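Local coordinates for protein 5'-Methylthioadenosine Nucleosidase (PDB 2H8G) that is a plant nucleosidase of the phosphorylase superfamily that holds adenine in a pocket beside its central mixed sheet, at residues G119-G124 against T224-G229; V130-D135 against V218-V223. One frame throughout, in Å; residues are numbered along the deposited sequence.

Contact 1 of 2, residues G119-G124 against T224-G229; sequences GFKVKG and TDLVDG. With ADE (adenine), chain C.
Beside the adenine pocket, where parallel strands 110-119 and 217-226 come to their C-terminal ends, G119 and L226 form a parallel bridge. G119 N donates to D225 O at 2.8 Å, and G119 O receives V227 N over the same length, 2.8 Å. The CA-H of L226 also leans on G119 O. Past the bridge, L226 to G229 fold into a type I turn that presents D228 to the 3-10 segment 121-123. Its carboxylate grips two successive amides like a fork: OD1 takes K121 N at 2.7 Å, OD2 takes V122 N at 3.0 Å, each on its syn lone pair. With CG between its backbone N and carbonyl carbon, chi1 53°, D228 points its carboxylate at these amides. V122 CG1 sits close by, 3.1 Å from D228 OD2, a tight fit. The charge of K121 NZ, too far off for a salt bridge, may still favour the ionised acid. Nearby, V227 lies over one face of the F120 ring in a CH-pi contact, CB 4.0 Å from the centroid and shifted toward the rim, while CG1 meets F120 CZ. D225 serves the ligand: its OD2 accepts a nearly straight hydrogen bond from adenine N6 at 2.9 Å, and its OD1 lies 2.6 Å from adenine N7. T224 OG1 is hydrogen-bonded to D225 OD1 and also to C117 O, which would help fix the carboxylate. K199 gives the adenine another hydrogen bond. Strand ends and turn together form one side of the adenine pocket in this phosphorylase-superfamily fold.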
loop_
_atom_site.group_PDB
_atom_site.type_symbol
_atom_site.label_atom_id
_atom_site.label_comp_id
_atom_site.label_asym_id
_atom_site.label_seq_id
_atom_site.Cartn_x
_atom_site.Cartn_y
_atom_site.Cartn_z
ATOM N N GLY A 119 1.977 -15.805 15.424
ATOM C CA GLY A 119 3.174 -16.621 15.385
ATOM C C GLY A 119 2.840 -18.081 15.164
ATOM O O GLY A 119 1.711 -18.518 15.396
ATOM N N PHE A 120 3.817 -18.833 14.680
ATOM C CA PHE A 120 3.626 -20.255 14.466
ATOM C C PHE A 120 4.356 -21.038 15.541
ATOM O O PHE A 120 5.576 -20.939 15.685
ATOM C CB PHE A 120 4.111 -20.662 13.073
ATOM C CG PHE A 120 3.200 -20.204 11.974
ATOM C CD1 PHE A 120 3.331 -18.935 11.425
ATOM C CD2 PHE A 120 2.160 -21.022 11.539
ATOM C CE1 PHE A 120 2.433 -18.483 10.459
ATOM C CE2 PHE A 120 1.258 -20.577 10.574
ATOM C CZ PHE A 120 1.396 -19.304 10.034
ATOM N N LYS A 121 3.580 -21.798 16.308
ATOM C CA LYS A 121 4.106 -22.613 17.388
ATOM C C LYS A 121 5.131 -23.608 16.852
ATOM O O LYS A 121 6.152 -23.864 17.493
ATOM C CB LYS A 121 2.953 -23.351 18.078
ATOM C CG LYS A 121 3.357 -24.201 19.270
ATOM C CD LYS A 121 2.139 -24.839 19.932
ATOM C CE LYS A 121 1.383 -25.750 18.967
ATOM N NZ LYS A 121 0.229 -26.431 19.619
ATOM N N VAL A 122 4.870 -24.150 15.666
ATOM C CA VAL A 122 5.784 -25.115 15.064
ATOM C C VAL A 122 7.124 -24.490 14.684
ATOM O O VAL A 122 8.119 -25.197 14.522
ATOM C CB VAL A 122 5.164 -25.778 13.810
ATOM C CG1 VAL A 122 3.862 -26.471 14.181
ATOM C CG2 VAL A 122 4.935 -24.743 12.721
ATOM N N LYS A 123 7.151 -23.166 14.548
ATOM C CA LYS A 123 8.376 -22.458 14.192
ATOM C C LYS A 123 9.104 -21.926 15.420
ATOM O O LYS A 123 10.110 -21.218 15.300
ATOM C CB LYS A 123 8.067 -21.300 13.238
ATOM C CG LYS A 123 7.576 -21.742 11.870
ATOM C CD LYS A 123 8.610 -22.622 11.186
ATOM C CE LYS A 123 8.119 -23.101 9.833
ATOM N NZ LYS A 123 7.902 -21.971 8.894
ATOM N N GLY A 124 8.579 -22.261 16.595
ATOM C CA GLY A 124 9.198 -21.839 17.836
ATOM C C GLY A 124 8.636 -20.587 18.479
ATOM O O GLY A 124 9.200 -20.096 19.451
ATOM N N THR A 224 0.945 -12.174 19.695
ATOM C CA THR A 224 -0.302 -12.103 20.459
ATOM C C THR A 224 -1.170 -13.341 20.276
ATOM O O THR A 224 -2.075 -13.596 21.068
ATOM C CB THR A 224 -1.157 -10.886 20.051
ATOM O OG1 THR A 224 -1.271 -10.831 18.621
ATOM C CG2 THR A 224 -0.537 -9.600 20.568
ATOM N N ASP A 225 -0.899 -14.113 19.231
ATOM C CA ASP A 225 -1.703 -15.296 18.966
ATOM C C ASP A 225 -0.920 -16.329 18.176
ATOM O O ASP A 225 0.021 -15.988 17.456
ATOM C CB ASP A 225 -2.968 -14.908 18.192
ATOM C CG ASP A 225 -2.663 -14.116 16.934
ATOM O OD1 ASP A 225 -2.294 -12.932 17.049
ATOM O OD2 ASP A 225 -2.785 -14.680 15.825
ATOM N N LEU A 226 -1.310 -17.592 18.324
ATOM C CA LEU A 226 -0.650 -18.679 17.608
ATOM C C LEU A 226 -1.554 -19.131 16.465
ATOM O O LEU A 226 -2.626 -19.702 16.682
ATOM C CB LEU A 226 -0.350 -19.838 18.566
ATOM C CG LEU A 226 0.562 -19.469 19.740
ATOM C CD1 LEU A 226 0.766 -20.693 20.631
ATOM C CD2 LEU A 226 1.894 -18.946 19.227
ATOM N N VAL A 227 -1.114 -18.860 15.241
ATOM C CA VAL A 227 -1.887 -19.198 14.054
ATOM C C VAL A 227 -2.165 -20.691 13.940
ATOM O O VAL A 227 -3.198 -21.094 13.405
ATOM C CB VAL A 227 -1.172 -18.694 12.782
ATOM C CG1 VAL A 227 -2.015 -18.990 11.553
ATOM C CG2 VAL A 227 -0.926 -17.194 12.894
ATOM N N ASP A 228 -1.246 -21.506 14.442
ATOM C CA ASP A 228 -1.424 -22.953 14.404
ATOM C C ASP A 228 -1.810 -23.481 15.784
ATOM O O ASP A 228 -1.586 -24.651 16.109
ATOM C CB ASP A 228 -0.151 -23.637 13.882
ATOM C CG ASP A 228 1.098 -23.234 14.643
ATOM O OD1 ASP A 228 1.021 -22.325 15.497
ATOM O OD2 ASP A 228 2.166 -23.826 14.375
ATOM N N GLY A 229 -2.410 -22.602 16.582
ATOM C CA GLY A 229 -2.852 -22.969 17.917
ATOM C C GLY A 229 -4.274 -23.499 17.901
ATOM O O GLY A 229 -4.735 -23.999 16.873
HETATM N N9 ADE C . -1.649 -9.345 14.156
HETATM C C8 ADE C . -1.796 -10.101 15.267
HETATM N N7 ADE C . -2.064 -11.404 15.010
HETATM C C5 ADE C . -2.088 -11.468 13.642
HETATM C C6 ADE C . -2.310 -12.533 12.695
HETATM N N6 ADE C . -2.562 -13.773 13.098
HETATM N N1 ADE C . -2.257 -12.216 11.316
HETATM C C2 ADE C . -1.997 -10.928 10.916
HETATM N N3 ADE C . -1.771 -9.847 11.757
HETATM C C4 ADE C . -1.830 -10.199 13.094
#

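Contact 2 of 2, residues V130-D135 against V218-V223; sequences VFLVSD and VFLKAV
F131 and K221 form the hydrogen-bonded pair of two antiparallel strands in the central sheet. F131 N donates to K221 O at 2.8 Å, and K221 N to F131 O at 3.0 Å. The F131 side chain runs outward from CB, which lies 3.6 Å from K221 O, an atom at the edge of the ring. CG stands anti to the carbonyl carbon (chi1 -82°), and from there CD1 and then CE1 pass V223 CG2, CE1 at 4.0 Å. The side chain also touches K171 and T197. Among the residues on the sheet face of V130 and L132, V130 CG2 meets A222 CB, while L132 CD1 presses on V218 CG1 at 3.5 Å, closer than usual for two carbons. V133 sets CB and CG2 against F219 CB and lays CG2 beside K221 CG. Toward the corner at S134 the pairing slackens: V133 N to F219 O, at 3.4 Å, is only a weak hydrogen bond. Just beyond, a water donates to V133 O and accepts from F219 N, bridging the strands. K221 leads its NZ away from 130-135 to a salt bridge with D200 and a hydrogen bond to N113. Backbone bonds and close-fitting hydrocarbon thus do the joining here, and the buried lysine has its charge met by an acid of the adenine pocket.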
loop_
_atom_site.group_PDB
_atom_site.type_symbol
_atom_site.label_atom_id
_atom_site.label_comp_id
_atom_site.label_asym_id
_atom_site.label_seq_id
_atom_site.Cartn_x
_atom_site.Cartn_y
_atom_site.Cartn_z
ATOM N N VAL A 130 8.896 -11.378 21.777
ATOM C CA VAL A 130 9.115 -10.203 20.952
ATOM C C VAL A 130 10.278 -10.593 20.054
ATOM O O VAL A 130 11.404 -10.768 20.519
ATOM C CB VAL A 130 9.493 -8.959 21.761
ATOM C CG1 VAL A 130 9.697 -7.782 20.810
ATOM C CG2 VAL A 130 8.397 -8.644 22.772
ATOM N N PHE A 131 9.976 -10.752 18.771
ATOM C CA PHE A 131 10.944 -11.159 17.759
ATOM C C PHE A 131 11.635 -10.024 17.018
ATOM O O PHE A 131 11.060 -8.957 16.808
ATOM C CB PHE A 131 10.254 -12.005 16.684
ATOM C CG PHE A 131 10.067 -13.449 17.042
ATOM C CD1 PHE A 131 9.119 -13.844 17.981
ATOM C CD2 PHE A 131 10.819 -14.426 16.397
ATOM C CE1 PHE A 131 8.924 -15.196 18.266
ATOM C CE2 PHE A 131 10.628 -15.771 16.676
ATOM C CZ PHE A 131 9.682 -16.159 17.611
ATOM N N LEU A 132 12.870 -10.293 16.602
ATOM C CA LEU A 132 13.635 -9.367 15.781
ATOM C C LEU A 132 13.516 -10.086 14.431
ATOM O O LEU A 132 13.847 -11.264 14.335
ATOM C CB LEU A 132 15.099 -9.325 16.221
ATOM C CG LEU A 132 15.978 -8.271 15.551
ATOM C CD1 LEU A 132 15.470 -6.877 15.895
ATOM C CD2 LEU A 132 17.408 -8.445 16.030
ATOM N N VAL A 133 13.036 -9.403 13.402
ATOM C CA VAL A 133 12.857 -10.042 12.098
ATOM C C VAL A 133 14.117 -10.106 11.232
ATOM O O VAL A 133 14.852 -9.128 11.131
ATOM C CB VAL A 133 11.742 -9.319 11.302
ATOM C CG1 VAL A 133 11.655 -9.870 9.887
ATOM C CG2 VAL A 133 10.411 -9.488 12.018
ATOM N N SER A 134 14.347 -11.259 10.602
ATOM C CA SER A 134 15.503 -11.457 9.723
ATOM C C SER A 134 15.216 -10.900 8.328
ATOM O O SER A 134 15.961 -10.066 7.814
ATOM C CB SER A 134 15.850 -12.948 9.629
ATOM O OG SER A 134 14.719 -13.730 9.285
ATOM N N ASP A 135 14.144 -11.387 7.710
ATOM C CA ASP A 135 13.723 -10.904 6.401
ATOM C C ASP A 135 12.206 -10.925 6.358
ATOM O O ASP A 135 11.559 -11.498 7.235
ATOM C CB ASP A 135 14.318 -11.732 5.250
ATOM C CG ASP A 135 14.100 -13.220 5.408
ATOM O OD1 ASP A 135 13.140 -13.628 6.087
ATOM O OD2 ASP A 135 14.893 -13.988 4.821
ATOM N N VAL A 218 14.387 -2.018 10.923
ATOM C CA VAL A 218 14.399 -3.138 11.858
ATOM C C VAL A 218 12.959 -3.382 12.294
ATOM O O VAL A 218 12.134 -2.467 12.261
ATOM C CB VAL A 218 15.274 -2.817 13.094
ATOM C CG1 VAL A 218 15.095 -3.880 14.174
ATOM C CG2 VAL A 218 16.739 -2.743 12.673
ATOM N N PHE A 219 12.652 -4.618 12.677
ATOM C CA PHE A 219 11.301 -4.962 13.100
ATOM C C PHE A 219 11.259 -5.607 14.472
ATOM O O PHE A 219 12.071 -6.478 14.785
ATOM C CB PHE A 219 10.644 -5.942 12.117
ATOM C CG PHE A 219 10.673 -5.489 10.686
ATOM C CD1 PHE A 219 11.829 -5.623 9.927
ATOM C CD2 PHE A 219 9.548 -4.920 10.097
ATOM C CE1 PHE A 219 11.865 -5.196 8.597
ATOM C CE2 PHE A 219 9.575 -4.491 8.775
ATOM C CZ PHE A 219 10.733 -4.630 8.025
ATOM N N LEU A 220 10.314 -5.167 15.293
ATOM C CA LEU A 220 10.104 -5.754 16.610
ATOM C C LEU A 220 8.663 -6.230 16.523
ATOM O O LEU A 220 7.737 -5.422 16.420
ATOM C CB LEU A 220 10.262 -4.713 17.718
ATOM C CG LEU A 220 11.663 -4.110 17.837
ATOM C CD1 LEU A 220 11.662 -3.044 18.921
ATOM C CD2 LEU A 220 12.678 -5.203 18.157
ATOM N N LYS A 221 8.476 -7.544 16.529
ATOM C CA LYS A 221 7.141 -8.112 16.397
ATOM C C LYS A 221 6.805 -8.993 17.590
ATOM O O LYS A 221 7.462 -10.006 17.837
ATOM C CB LYS A 221 7.055 -8.902 15.085
ATOM C CG LYS A 221 7.222 -8.017 13.838
ATOM C CD LYS A 221 5.974 -7.181 13.560
ATOM C CE LYS A 221 6.257 -6.055 12.555
ATOM N NZ LYS A 221 5.002 -5.401 12.080
ATOM N N ALA A 222 5.778 -8.581 18.329
ATOM C CA ALA A 222 5.346 -9.281 19.534
ATOM C C ALA A 222 4.157 -10.201 19.258
ATOM O O ALA A 222 3.109 -9.760 18.781
ATOM C CB ALA A 222 4.994 -8.264 20.608
ATOM N N VAL A 223 4.332 -11.482 19.573
ATOM C CA VAL A 223 3.309 -12.499 19.332
ATOM C C VAL A 223 2.111 -12.444 20.270
ATOM O O VAL A 223 2.243 -12.652 21.478
ATOM C CB VAL A 223 3.932 -13.915 19.401
ATOM C CG1 VAL A 223 2.879 -14.976 19.101
ATOM C CG2 VAL A 223 5.075 -14.024 18.402
HETATM O O HOH W 1 14.724 -6.634 12.385
#

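In the fold
Strand 217-226 runs through both contacts. Contact 2 lies deep in the chain, every touching residue buried, and ties the strand antiparallel to 130-138; contact 1, partly open to solvent, ties its end to the close of strand 110-119 and the loop that follows. Along the chain, contact 2 is nested inside the loop that contact 1 closes. The two meet where V223 CG1 packs against G119 N. Contact 2 relies on strand pairing and hydrocarbon; contact 1 adds to its one bridge an aspartate holding two amides and a buried aspartate at the adenine. Contact 1 touches the ligand directly, whereas the V223 side chain of contact 2 stays about 7 Å from it.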